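Local coordinates for protein retinol dehydratase (PDB 1FMJ) that dehydrates retinol on a sulfotransferase fold, holding the alcohol near adenosine 3',5'-diphosphate, probably by way of a sulfated intermediate, at residues Leu23-Leu28 against Pro32-Lys37; Thr79-Trp84 against Glu93-Tyr98; Trp84-Asp89 against Ala260-Phe265; Leu165-Met170 against Val178-Leu183. All blocks are in the same frame, centred on the assembly; numbering follows the deposited sequence.

Contact 1: Leu23-Leu28 against Pro32-Lys37; sequences LVKANL and PTTYVK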
loop_
_atom_site.group_PDB
_atom_site.type_symbol
_atom_site.label_atom_id
_atom_site.label_comp_id
_atom_site.label_asym_id
_atom_site.label_seq_id
_atom_site.Cartn_x
_atom_site.Cartn_y
_atom_site.Cartn_z
ATOM N N LEU A 23 22.035 7.847 -0.646
ATOM C CA LEU A 23 21.484 6.764 0.163
ATOM C C LEU A 23 20.484 5.922 -0.619
ATOM O O LEU A 23 20.369 4.715 -0.404
ATOM C CB LEU A 23 20.798 7.315 1.414
ATOM C CG LEU A 23 20.138 6.247 2.296
ATOM C CD1 LEU A 23 21.217 5.328 2.859
ATOM C CD2 LEU A 23 19.344 6.901 3.427
ATOM N N VAL A 24 19.746 6.556 -1.518
ATOM C CA VAL A 24 18.777 5.814 -2.311
ATOM C C VAL A 24 19.483 4.986 -3.387
ATOM O O VAL A 24 19.269 3.779 -3.491
ATOM C CB VAL A 24 17.770 6.754 -2.985
ATOM C CG1 VAL A 24 16.842 5.957 -3.880
ATOM C CG2 VAL A 24 16.975 7.494 -1.933
ATOM N N LYS A 25 20.325 5.642 -4.179
ATOM C CA LYS A 25 21.062 4.977 -5.252
ATOM C C LYS A 25 22.014 3.902 -4.728
ATOM O O LYS A 25 22.770 3.305 -5.499
ATOM C CB LYS A 25 21.868 6.007 -6.054
ATOM C CG LYS A 25 21.038 6.963 -6.893
ATOM C CD LYS A 25 20.447 6.257 -8.102
ATOM C CE LYS A 25 19.707 7.233 -8.995
ATOM N NZ LYS A 25 18.661 7.965 -8.238
ATOM N N ALA A 26 21.977 3.662 -3.422
ATOM C CA ALA A 26 22.836 2.664 -2.798
ATOM C C ALA A 26 22.024 1.462 -2.325
ATOM O O ALA A 26 22.574 0.478 -1.835
ATOM C CB ALA A 26 23.577 3.285 -1.629
ATOM N N ASN A 27 20.708 1.556 -2.474
ATOM C CA ASN A 27 19.808 0.486 -2.070
ATOM C C ASN A 27 18.783 0.184 -3.154
ATOM O O ASN A 27 18.339 -0.955 -3.294
ATOM C CB ASN A 27 19.065 0.874 -0.792
ATOM C CG ASN A 27 19.925 0.748 0.445
ATOM O OD1 ASN A 27 21.047 1.271 0.505
ATOM N ND2 ASN A 27 19.400 0.055 1.451
ATOM N N LEU A 28 18.414 1.212 -3.914
ATOM C CA LEU A 28 17.414 1.069 -4.968
ATOM C C LEU A 28 17.980 1.440 -6.341
ATOM O O LEU A 28 17.251 1.445 -7.336
ATOM C CB LEU A 28 16.223 1.977 -4.661
ATOM C CG LEU A 28 15.810 2.118 -3.191
ATOM C CD1 LEU A 28 14.860 3.286 -3.027
ATOM C CD2 LEU A 28 15.159 0.835 -2.722
ATOM N N PRO A 32 15.134 0.551 -12.228
ATOM C CA PRO A 32 14.982 1.608 -13.234
ATOM C C PRO A 32 14.238 2.888 -12.861
ATOM O O PRO A 32 14.729 3.981 -13.127
ATOM C CB PRO A 32 14.310 0.878 -14.400
ATOM C CG PRO A 32 14.831 -0.523 -14.264
ATOM C CD PRO A 32 14.683 -0.743 -12.771
ATOM N N THR A 33 13.059 2.767 -12.264
ATOM C CA THR A 33 12.279 3.955 -11.913
ATOM C C THR A 33 12.937 4.776 -10.803
ATOM O O THR A 33 13.394 4.223 -9.805
ATOM C CB THR A 33 10.857 3.569 -11.466
ATOM O OG1 THR A 33 10.324 2.581 -12.357
ATOM C CG2 THR A 33 9.954 4.784 -11.489
ATOM N N THR A 34 12.979 6.094 -10.981
ATOM C CA THR A 34 13.591 6.992 -9.998
ATOM C C THR A 34 12.535 7.781 -9.232
ATOM O O THR A 34 11.364 7.777 -9.602
ATOM C CB THR A 34 14.540 8.001 -10.685
ATOM O OG1 THR A 34 13.821 8.699 -11.708
ATOM C CG2 THR A 34 15.722 7.286 -11.308
ATOM N N TYR A 35 12.955 8.464 -8.171
ATOM C CA TYR A 35 12.033 9.259 -7.353
ATOM C C TYR A 35 12.238 10.776 -7.471
ATOM O O TYR A 35 13.184 11.257 -8.099
ATOM C CB TYR A 35 12.192 8.928 -5.865
ATOM C CG TYR A 35 11.938 7.500 -5.433
ATOM C CD1 TYR A 35 12.987 6.591 -5.317
ATOM C CD2 TYR A 35 10.666 7.090 -5.036
ATOM C CE1 TYR A 35 12.783 5.320 -4.804
ATOM C CE2 TYR A 35 10.450 5.812 -4.521
ATOM C CZ TYR A 35 11.514 4.938 -4.406
ATOM O OH TYR A 35 11.323 3.693 -3.870
ATOM N N VAL A 36 11.323 11.506 -6.836
ATOM C CA VAL A 36 11.345 12.960 -6.726
ATOM C C VAL A 36 10.486 13.257 -5.506
ATOM O O VAL A 36 9.535 12.523 -5.218
ATOM C CB VAL A 36 10.731 13.697 -7.946
ATOM C CG1 VAL A 36 11.530 13.394 -9.205
ATOM C CG2 VAL A 36 9.266 13.320 -8.105
ATOM N N LYS A 37 10.844 14.305 -4.772
ATOM C CA LYS A 37 10.103 14.715 -3.585
ATOM C C LYS A 37 8.879 15.488 -4.076
ATOM O O LYS A 37 8.982 16.275 -5.017
ATOM C CB LYS A 37 10.972 15.629 -2.719
ATOM C CG LYS A 37 11.249 15.129 -1.301
ATOM C CD LYS A 37 12.200 13.952 -1.279
ATOM C CE LYS A 37 12.713 13.676 0.137
ATOM N NZ LYS A 37 11.637 13.261 1.093
HETATM O O HOH W 1 15.953 8.087 -7.539
#
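V24, at the end of helix 18-24, faces Y35, the first residue of this segment to enter strand 35-38, with their CA atoms 9.1 Å apart, so the gap is bridged by side chains. V24 O accepts the backbone N-H of both N27 and L28, a turn that swings L28 round to the same aromatic ring as V24. Methyl CD1 of L28 comes in at the ring's edge, near its plane, 3.4 Å from CE1 of Y35, and the two side chains run at about a right angle. The same methyl lies 3.7 Å from OH of Y35. CG1 of V24 meets the ring obliquely, 4.2 Å from CD1 of Y35. With CG anti to its carbonyl carbon (chi1 -60°), the tyrosine swings toward this turn, while its hydroxyl bonds to T223 and its ring stacks with Y46 of strand 43-46. Cut back to an alanine, Y35 would probably open a gap beside V24 and L28 and leave T223 without its hydroxyl partner. At the outer margin K25 NZ, paired with D21, donates to a water 2.8 Å away; this water also accepts from N of Y35 at 3.1 Å. Apolar packing at the buried ring thus joins the end of helix 18-24 to strand 35-38 of the antiparallel sheet, while the polar link, through water, is left to K25 at the exposed side.

Contact 2: Thr79-Trp84 against Glu93-Tyr98; sequences TQELVW and EAAKTY
W84 and E81 both hold CG anti to the backbone N (chi1 -158° and -175°), which carries the indole and the carboxylate from one side of the helix toward A94 and A95. The benzo end of the indole does the touching: CB of A94 sits at the ring edge, in plane, 3.9 Å from CH2 of W84, and CB of A95 lies 4.0 Å from CZ3 of W84. W84 and E81 belong to helix 76-87, which follows strand 66-70 of the parallel sheet and, as in other sulfotransferases, the phosphate-binding loop; the partner is a 3-10 turn ahead of helix 99-102. Replacing W84 by an alanine would probably open a gap beside A94 and A95 and deprive R102 of its cation-pi partner. A bend at chi2 (72°) takes OE1 of E81 to 3.9 Å from CB of A95. A water donates to E81 OE1 at 2.8 Å and to A95 O at 2.6 Å. H281 bonds to the same OE1, and R102 forms a salt bridge with OE2.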
loop_
_atom_site.group_PDB
_atom_site.type_symbol
_atom_site.label_atom_id
_atom_site.label_comp_id
_atom_site.label_asym_id
_atom_site.label_seq_id
_atom_site.Cartn_x
_atom_site.Cartn_y
_atom_site.Cartn_z
ATOM N N THR A 79 -8.114 -5.814 4.524
ATOM C CA THR A 79 -9.175 -4.820 4.505
ATOM C C THR A 79 -9.926 -4.845 3.181
ATOM O O THR A 79 -11.154 -4.780 3.159
ATOM C CB THR A 79 -8.604 -3.408 4.728
ATOM O OG1 THR A 79 -7.822 -3.396 5.926
ATOM C CG2 THR A 79 -9.734 -2.385 4.859
ATOM N N GLN A 80 -9.194 -4.936 2.075
ATOM C CA GLN A 80 -9.844 -4.972 0.765
ATOM C C GLN A 80 -10.816 -6.138 0.667
ATOM O O GLN A 80 -11.912 -5.996 0.142
ATOM C CB GLN A 80 -8.817 -5.105 -0.354
ATOM C CG GLN A 80 -8.073 -3.830 -0.654
ATOM C CD GLN A 80 -7.040 -4.020 -1.724
ATOM O OE1 GLN A 80 -7.370 -4.247 -2.884
ATOM N NE2 GLN A 80 -5.774 -3.933 -1.341
ATOM N N GLU A 81 -10.400 -7.292 1.169
ATOM C CA GLU A 81 -11.233 -8.484 1.114
ATOM C C GLU A 81 -12.459 -8.330 1.990
ATOM O O GLU A 81 -13.578 -8.623 1.556
ATOM C CB GLU A 81 -10.434 -9.714 1.542
ATOM C CG GLU A 81 -11.191 -11.033 1.389
ATOM C CD GLU A 81 -11.374 -11.470 -0.060
ATOM O OE1 GLU A 81 -11.910 -12.577 -0.274
ATOM O OE2 GLU A 81 -10.983 -10.722 -0.982
ATOM N N LEU A 82 -12.249 -7.872 3.224
ATOM C CA LEU A 82 -13.354 -7.670 4.151
ATOM C C LEU A 82 -14.364 -6.703 3.545
ATOM O O LEU A 82 -15.559 -6.997 3.470
ATOM C CB LEU A 82 -12.847 -7.094 5.477
ATOM C CG LEU A 82 -11.978 -7.998 6.344
ATOM C CD1 LEU A 82 -11.474 -7.215 7.562
ATOM C CD2 LEU A 82 -12.783 -9.209 6.773
ATOM N N VAL A 83 -13.864 -5.546 3.114
ATOM C CA VAL A 83 -14.693 -4.506 2.519
ATOM C C VAL A 83 -15.454 -4.974 1.279
ATOM O O VAL A 83 -16.601 -4.588 1.071
ATOM C CB VAL A 83 -13.831 -3.268 2.138
ATOM C CG1 VAL A 83 -14.638 -2.295 1.288
ATOM C CG2 VAL A 83 -13.334 -2.567 3.396
ATOM N N TRP A 84 -14.829 -5.800 0.448
ATOM C CA TRP A 84 -15.505 -6.250 -0.758
ATOM C C TRP A 84 -16.617 -7.221 -0.428
ATOM O O TRP A 84 -17.715 -7.113 -0.957
ATOM C CB TRP A 84 -14.530 -6.920 -1.729
ATOM C CG TRP A 84 -15.028 -6.925 -3.151
ATOM C CD1 TRP A 84 -14.858 -5.938 -4.085
ATOM C CD2 TRP A 84 -15.798 -7.951 -3.789
ATOM N NE1 TRP A 84 -15.473 -6.289 -5.263
ATOM C CE2 TRP A 84 -16.056 -7.518 -5.112
ATOM C CE3 TRP A 84 -16.295 -9.194 -3.374
ATOM C CZ2 TRP A 84 -16.788 -8.288 -6.026
ATOM C CZ3 TRP A 84 -17.027 -9.960 -4.286
ATOM C CH2 TRP A 84 -17.263 -9.501 -5.595
ATOM N N GLU A 93 -18.205 -16.789 -3.317
ATOM C CA GLU A 93 -18.034 -17.380 -4.634
ATOM C C GLU A 93 -17.533 -16.333 -5.622
ATOM O O GLU A 93 -16.592 -16.580 -6.377
ATOM C CB GLU A 93 -19.361 -17.969 -5.117
ATOM C CG GLU A 93 -19.209 -18.938 -6.264
ATOM C CD GLU A 93 -18.188 -20.019 -5.967
ATOM O OE1 GLU A 93 -18.275 -20.642 -4.886
ATOM O OE2 GLU A 93 -17.299 -20.246 -6.815
ATOM N N ALA A 94 -18.161 -15.162 -5.606
ATOM C CA ALA A 94 -17.778 -14.072 -6.497
ATOM C C ALA A 94 -16.422 -13.483 -6.094
ATOM O O ALA A 94 -15.687 -12.970 -6.937
ATOM C CB ALA A 94 -18.842 -12.990 -6.477
ATOM N N ALA A 95 -16.096 -13.565 -4.806
ATOM C CA ALA A 95 -14.825 -13.046 -4.301
ATOM C C ALA A 95 -13.630 -13.885 -4.772
ATOM O O ALA A 95 -12.477 -13.599 -4.427
ATOM C CB ALA A 95 -14.853 -12.991 -2.784
ATOM N N LYS A 96 -13.898 -14.913 -5.569
ATOM C CA LYS A 96 -12.821 -15.760 -6.059
ATOM C C LYS A 96 -12.072 -15.120 -7.220
ATOM O O LYS A 96 -11.021 -15.604 -7.631
ATOM C CB LYS A 96 -13.362 -17.136 -6.455
ATOM C CG LYS A 96 -13.920 -17.916 -5.269
ATOM C CD LYS A 96 -14.394 -19.300 -5.673
ATOM C CE LYS A 96 -14.965 -20.060 -4.475
ATOM N NZ LYS A 96 -15.349 -21.463 -4.829
ATOM N N THR A 97 -12.611 -14.030 -7.755
ATOM C CA THR A 97 -11.927 -13.351 -8.848
ATOM C C THR A 97 -10.716 -12.645 -8.244
ATOM O O THR A 97 -10.712 -12.316 -7.054
ATOM C CB THR A 97 -12.839 -12.308 -9.537
ATOM O OG1 THR A 97 -13.874 -12.980 -10.261
ATOM C CG2 THR A 97 -12.045 -11.463 -10.512
ATOM N N TYR A 98 -9.690 -12.424 -9.057
ATOM C CA TYR A 98 -8.478 -11.760 -8.590
ATOM C C TYR A 98 -8.752 -10.386 -7.968
ATOM O O TYR A 98 -9.438 -9.544 -8.550
ATOM C CB TYR A 98 -7.475 -11.621 -9.741
ATOM C CG TYR A 98 -6.911 -12.948 -10.219
ATOM C CD1 TYR A 98 -7.110 -13.387 -11.528
ATOM C CD2 TYR A 98 -6.191 -13.771 -9.351
ATOM C CE1 TYR A 98 -6.608 -14.622 -11.967
ATOM C CE2 TYR A 98 -5.684 -15.010 -9.773
ATOM C CZ TYR A 98 -5.897 -15.429 -11.082
ATOM O OH TYR A 98 -5.418 -16.659 -11.492
HETATM O O HOH W 2 -11.143 -14.327 -2.264
#

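Contact 3: Trp84-Asp89 against Ala260-Phe265; sequences WLIEND and ARIADF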
loop_
_atom_site.group_PDB
_atom_site.type_symbol
_atom_site.label_atom_id
_atom_site.label_comp_id
_atom_site.label_asym_id
_atom_site.label_seq_id
_atom_site.Cartn_x
_atom_site.Cartn_y
_atom_site.Cartn_z
ATOM N N TRP A 84 -14.829 -5.800 0.448
ATOM C CA TRP A 84 -15.505 -6.250 -0.758
ATOM C C TRP A 84 -16.617 -7.221 -0.428
ATOM O O TRP A 84 -17.715 -7.113 -0.957
ATOM C CB TRP A 84 -14.530 -6.920 -1.729
ATOM C CG TRP A 84 -15.028 -6.925 -3.151
ATOM C CD1 TRP A 84 -14.858 -5.938 -4.085
ATOM C CD2 TRP A 84 -15.798 -7.951 -3.789
ATOM N NE1 TRP A 84 -15.473 -6.289 -5.263
ATOM C CE2 TRP A 84 -16.056 -7.518 -5.112
ATOM C CE3 TRP A 84 -16.295 -9.194 -3.374
ATOM C CZ2 TRP A 84 -16.788 -8.288 -6.026
ATOM C CZ3 TRP A 84 -17.027 -9.960 -4.286
ATOM C CH2 TRP A 84 -17.263 -9.501 -5.595
ATOM N N LEU A 85 -16.332 -8.178 0.441
ATOM C CA LEU A 85 -17.337 -9.166 0.810
ATOM C C LEU A 85 -18.528 -8.524 1.503
ATOM O O LEU A 85 -19.675 -8.878 1.230
ATOM C CB LEU A 85 -16.719 -10.240 1.712
ATOM C CG LEU A 85 -15.828 -11.229 0.954
ATOM C CD1 LEU A 85 -15.021 -12.098 1.914
ATOM C CD2 LEU A 85 -16.715 -12.084 0.051
ATOM N N ILE A 86 -18.250 -7.570 2.389
ATOM C CA ILE A 86 -19.299 -6.881 3.128
ATOM C C ILE A 86 -20.188 -6.030 2.221
ATOM O O ILE A 86 -21.398 -5.962 2.423
ATOM C CB ILE A 86 -18.694 -6.000 4.239
ATOM C CG1 ILE A 86 -17.956 -6.895 5.242
ATOM C CG2 ILE A 86 -19.797 -5.192 4.928
ATOM C CD1 ILE A 86 -17.317 -6.158 6.405
ATOM N N GLU A 87 -19.588 -5.382 1.227
ATOM C CA GLU A 87 -20.348 -4.561 0.293
ATOM C C GLU A 87 -21.073 -5.451 -0.710
ATOM O O GLU A 87 -22.020 -5.014 -1.353
ATOM C CB GLU A 87 -19.423 -3.597 -0.468
ATOM C CG GLU A 87 -18.710 -2.562 0.389
ATOM C CD GLU A 87 -19.650 -1.515 0.954
ATOM O OE1 GLU A 87 -20.750 -1.888 1.408
ATOM O OE2 GLU A 87 -19.287 -0.320 0.964
ATOM N N ASN A 88 -20.638 -6.704 -0.840
ATOM C CA ASN A 88 -21.268 -7.613 -1.798
ATOM C C ASN A 88 -22.028 -8.815 -1.233
ATOM O O ASN A 88 -21.986 -9.907 -1.802
ATOM C CB ASN A 88 -20.231 -8.086 -2.820
ATOM C CG ASN A 88 -19.974 -7.050 -3.906
ATOM O OD1 ASN A 88 -20.810 -6.847 -4.793
ATOM N ND2 ASN A 88 -18.826 -6.379 -3.833
ATOM N N ASP A 89 -22.715 -8.613 -0.113
ATOM C CA ASP A 89 -23.524 -9.667 0.499
ATOM C C ASP A 89 -22.776 -10.957 0.798
ATOM O O ASP A 89 -23.312 -12.050 0.603
ATOM C CB ASP A 89 -24.706 -9.993 -0.412
ATOM C CG ASP A 89 -25.530 -8.773 -0.750
ATOM O OD1 ASP A 89 -26.019 -8.113 0.188
ATOM O OD2 ASP A 89 -25.690 -8.471 -1.952
ATOM N N ALA A 260 -16.951 -5.942 12.659
ATOM C CA ALA A 260 -18.181 -5.265 13.047
ATOM C C ALA A 260 -18.039 -3.766 12.826
ATOM O O ALA A 260 -18.948 -3.110 12.313
ATOM C CB ALA A 260 -18.505 -5.558 14.517
ATOM N N ARG A 261 -16.897 -3.219 13.222
ATOM C CA ARG A 261 -16.671 -1.801 13.034
ATOM C C ARG A 261 -16.775 -1.460 11.548
ATOM O O ARG A 261 -17.405 -0.474 11.175
ATOM C CB ARG A 261 -15.295 -1.393 13.570
ATOM C CG ARG A 261 -15.149 -1.494 15.080
ATOM C CD ARG A 261 -13.844 -0.861 15.537
ATOM N NE ARG A 261 -13.854 0.587 15.361
ATOM C CZ ARG A 261 -12.800 1.372 15.565
ATOM N NH1 ARG A 261 -11.644 0.847 15.949
ATOM N NH2 ARG A 261 -12.903 2.681 15.392
ATOM N N ILE A 262 -16.168 -2.283 10.698
ATOM C CA ILE A 262 -16.211 -2.030 9.264
ATOM C C ILE A 262 -17.630 -2.168 8.701
ATOM O O ILE A 262 -18.013 -1.440 7.783
ATOM C CB ILE A 262 -15.253 -2.972 8.503
ATOM C CG1 ILE A 262 -13.808 -2.683 8.925
ATOM C CG2 ILE A 262 -15.416 -2.781 6.991
ATOM C CD1 ILE A 262 -12.811 -3.705 8.434
ATOM N N ALA A 263 -18.413 -3.092 9.255
ATOM C CA ALA A 263 -19.782 -3.285 8.789
ATOM C C ALA A 263 -20.624 -2.052 9.109
ATOM O O ALA A 263 -21.311 -1.526 8.241
ATOM C CB ALA A 263 -20.394 -4.529 9.434
ATOM N N ASP A 264 -20.560 -1.588 10.355
ATOM C CA ASP A 264 -21.322 -0.410 10.761
ATOM C C ASP A 264 -20.945 0.783 9.898
ATOM O O ASP A 264 -21.811 1.495 9.391
ATOM C CB ASP A 264 -21.059 -0.064 12.229
ATOM C CG ASP A 264 -21.430 -1.184 13.167
ATOM O OD1 ASP A 264 -22.470 -1.835 12.934
ATOM O OD2 ASP A 264 -20.686 -1.406 14.145
ATOM N N PHE A 265 -19.643 0.997 9.742
ATOM C CA PHE A 265 -19.129 2.099 8.936
ATOM C C PHE A 265 -19.703 2.042 7.515
ATOM O O PHE A 265 -20.010 3.075 6.925
ATOM C CB PHE A 265 -17.593 2.035 8.895
ATOM C CG PHE A 265 -16.957 3.088 8.028
ATOM C CD1 PHE A 265 -17.024 4.435 8.373
ATOM C CD2 PHE A 265 -16.287 2.729 6.865
ATOM C CE1 PHE A 265 -16.432 5.407 7.571
ATOM C CE2 PHE A 265 -15.693 3.693 6.058
ATOM C CZ PHE A 265 -15.765 5.036 6.412
#
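I86 projects from helix 76-87 toward I262 and A263 of helix 255-265, where the CA atoms of I86 and A263 come within 6.7 Å. Its CB is the branch point, serving each of the two partners with one arm. The short arm, CG2, approaches the backbone of the other helix and ends 4.3 Å from CA of A263, a close approach consistent with the small side chain of A263. The long arm leaves through CG1, which itself makes no close contact across the interface, and runs on fully extended (chi2 -179°) to CD1. That tip meets CG2 of I262 at 3.9 Å, the two isoleucine chains lying at about a right angle to one another. Beyond the pair, I86 also packs on L278 of helix 272-281, and I262 rests on L244 and L246 of strand 243-247. Just past the helix end N88 folds back: its ND2 donates to O of W84 at 3.2 Å, with an angle of 151° at the hydrogen, and lies over the centre of one face of the indole. Purely apolar helix-to-helix packing of this kind, alongside a parallel sheet, is typical of the layered alpha/beta architecture of P-loop proteins.

Contact 4: Leu165-Met170 against Val178-Leu183; sequences LPLSLM and VKMVYL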
loop_
_atom_site.group_PDB
_atom_site.type_symbol
_atom_site.label_atom_id
_atom_site.label_comp_id
_atom_site.label_asym_id
_atom_site.label_seq_id
_atom_site.Cartn_x
_atom_site.Cartn_y
_atom_site.Cartn_z
ATOM N N LEU A 165 -1.711 6.510 -1.549
ATOM C CA LEU A 165 -1.473 7.946 -1.608
ATOM C C LEU A 165 -2.020 8.642 -0.371
ATOM O O LEU A 165 -3.123 8.336 0.086
ATOM C CB LEU A 165 -2.108 8.562 -2.862
ATOM C CG LEU A 165 -1.424 8.209 -4.190
ATOM C CD1 LEU A 165 -2.154 8.863 -5.343
ATOM C CD2 LEU A 165 0.025 8.653 -4.152
ATOM N N PRO A 166 -1.233 9.559 0.211
ATOM C CA PRO A 166 -1.681 10.294 1.395
ATOM C C PRO A 166 -2.819 11.203 0.926
ATOM O O PRO A 166 -2.889 11.553 -0.256
ATOM C CB PRO A 166 -0.426 11.065 1.819
ATOM C CG PRO A 166 0.286 11.286 0.532
ATOM C CD PRO A 166 0.142 9.945 -0.153
ATOM N N LEU A 167 -3.714 11.567 1.835
ATOM C CA LEU A 167 -4.855 12.402 1.481
ATOM C C LEU A 167 -4.540 13.706 0.749
ATOM O O LEU A 167 -5.311 14.118 -0.111
ATOM C CB LEU A 167 -5.693 12.709 2.732
ATOM C CG LEU A 167 -6.297 11.506 3.473
ATOM C CD1 LEU A 167 -7.171 11.998 4.628
ATOM C CD2 LEU A 167 -7.128 10.651 2.510
ATOM N N SER A 168 -3.415 14.345 1.067
ATOM C CA SER A 168 -3.062 15.618 0.436
ATOM C C SER A 168 -2.807 15.571 -1.070
ATOM O O SER A 168 -2.781 16.616 -1.731
ATOM C CB SER A 168 -1.853 16.237 1.142
ATOM O OG SER A 168 -0.721 15.409 1.026
ATOM N N LEU A 169 -2.609 14.375 -1.621
ATOM C CA LEU A 169 -2.387 14.253 -3.059
ATOM C C LEU A 169 -3.689 13.894 -3.763
ATOM O O LEU A 169 -3.759 13.830 -4.986
ATOM C CB LEU A 169 -1.318 13.194 -3.356
ATOM C CG LEU A 169 0.055 13.539 -2.770
ATOM C CD1 LEU A 169 1.096 12.514 -3.200
ATOM C CD2 LEU A 169 0.451 14.940 -3.235
ATOM N N MET A 170 -4.730 13.651 -2.982
ATOM C CA MET A 170 -6.021 13.312 -3.563
ATOM C C MET A 170 -6.955 14.494 -3.350
ATOM O O MET A 170 -6.648 15.396 -2.570
ATOM C CB MET A 170 -6.567 12.028 -2.932
ATOM C CG MET A 170 -5.710 10.802 -3.278
ATOM S SD MET A 170 -6.385 9.208 -2.762
ATOM C CE MET A 170 -6.392 9.400 -0.975
ATOM N N VAL A 178 -16.879 10.191 -0.864
ATOM C CA VAL A 178 -16.577 8.773 -0.724
ATOM C C VAL A 178 -16.241 8.298 0.676
ATOM O O VAL A 178 -15.906 9.092 1.558
ATOM C CB VAL A 178 -15.407 8.384 -1.670
ATOM C CG1 VAL A 178 -15.662 8.959 -3.046
ATOM C CG2 VAL A 178 -14.072 8.904 -1.126
ATOM N N LYS A 179 -16.349 6.990 0.875
ATOM C CA LYS A 179 -16.013 6.391 2.150
ATOM C C LYS A 179 -14.600 5.834 2.015
ATOM O O LYS A 179 -14.194 5.387 0.937
ATOM C CB LYS A 179 -17.007 5.284 2.505
ATOM C CG LYS A 179 -18.396 5.826 2.802
ATOM C CD LYS A 179 -19.363 4.744 3.225
ATOM C CE LYS A 179 -20.750 5.330 3.413
ATOM N NZ LYS A 179 -20.734 6.471 4.381
ATOM N N MET A 180 -13.847 5.875 3.105
ATOM C CA MET A 180 -12.473 5.393 3.102
ATOM C C MET A 180 -12.114 4.682 4.392
ATOM O O MET A 180 -12.513 5.107 5.479
ATOM C CB MET A 180 -11.505 6.569 2.891
ATOM C CG MET A 180 -10.017 6.234 3.133
ATOM S SD MET A 180 -8.879 7.628 2.781
ATOM C CE MET A 180 -9.014 7.694 0.997
ATOM N N VAL A 181 -11.377 3.580 4.262
ATOM C CA VAL A 181 -10.903 2.833 5.420
ATOM C C VAL A 181 -9.392 2.942 5.323
ATOM O O VAL A 181 -8.793 2.485 4.354
ATOM C CB VAL A 181 -11.304 1.344 5.374
ATOM C CG1 VAL A 181 -10.839 0.650 6.653
ATOM C CG2 VAL A 181 -12.813 1.215 5.242
ATOM N N TYR A 182 -8.775 3.564 6.317
ATOM C CA TYR A 182 -7.339 3.734 6.300
ATOM C C TYR A 182 -6.694 2.871 7.362
ATOM O O TYR A 182 -7.084 2.896 8.535
ATOM C CB TYR A 182 -6.981 5.199 6.529
ATOM C CG TYR A 182 -5.501 5.484 6.526
ATOM C CD1 TYR A 182 -4.876 6.010 5.401
ATOM C CD2 TYR A 182 -4.727 5.253 7.665
ATOM C CE1 TYR A 182 -3.508 6.313 5.405
ATOM C CE2 TYR A 182 -3.368 5.545 7.682
ATOM C CZ TYR A 182 -2.765 6.079 6.553
ATOM O OH TYR A 182 -1.428 6.412 6.597
ATOM N N LEU A 183 -5.700 2.104 6.939
ATOM C CA LEU A 183 -4.980 1.223 7.844
ATOM C C LEU A 183 -3.598 1.752 8.194
ATOM O O LEU A 183 -2.874 2.262 7.328
ATOM C CB LEU A 183 -4.846 -0.169 7.230
ATOM C CG LEU A 183 -5.856 -1.229 7.691
ATOM C CD1 LEU A 183 -5.670 -1.502 9.177
ATOM C CD2 LEU A 183 -7.277 -0.760 7.403
#
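The connection between two parallel strands, 160-163 and 179-184, folds back here onto the second of them: L167, which opens a 3-10 turn in the linking loop, and M170, just after it, pack against M180 of the strand. Backbone bonds from L169 N to P166 O (3.1 Å) and from M170 N to L167 O (3.0 Å) shape the turn; M170 points toward the strand, and L167 reaches it with its outer methyl. M180 receives them with its end. CG stands anti to the backbone N (chi1 169°), the chain runs out straight to the sulfur, and a bend at chi3 (-70°) turns the methyl aside. The L167 and M180 side chains lie alongside, running opposite ways, with CD2 of L167 lying 3.5 Å from SD of M180 and 3.8 Å from its CE. M170, also bent at its last torsion, comes tip to tip with M180, the two CE methyls 3.7 Å apart. The contact is apolar throughout, and the thioether sulfur of M180 is buried against a leucine methyl. Around this group, M180 also touches F67 and A69 of strand 66-70 on one flank and M243 of strand 243-247 on the other. Helix 227-235 adjoins the same region, where E233 packs on L167 and accepts the N-H of S168, while H230 packs on P166 and bonds to the hydroxyl of Y182.

In the fold
Contact 1 comes first along the chain and joins the end of helix 18-24 to strand 35-38 of the three-stranded antiparallel sheet. It touches none of the others: its centre is about 25 Å from that of contact 4, the nearest, and about 34 and 39 Å from those of contacts 2 and 3, across the chain's centre. The other three touch one another around the parallel sheet. Contacts 2 and 3, centres about 11 Å apart, share W84 and helix 76-87, their segments alternating in sequence. Contact 4, on strand 179-184, is nested within the loop that contact 3 closes. V181 of that strand meets T79 and V83 of contact 2 and F265 of contact 3, so helices 76-87 and 255-265 pack on the face turned away from M180.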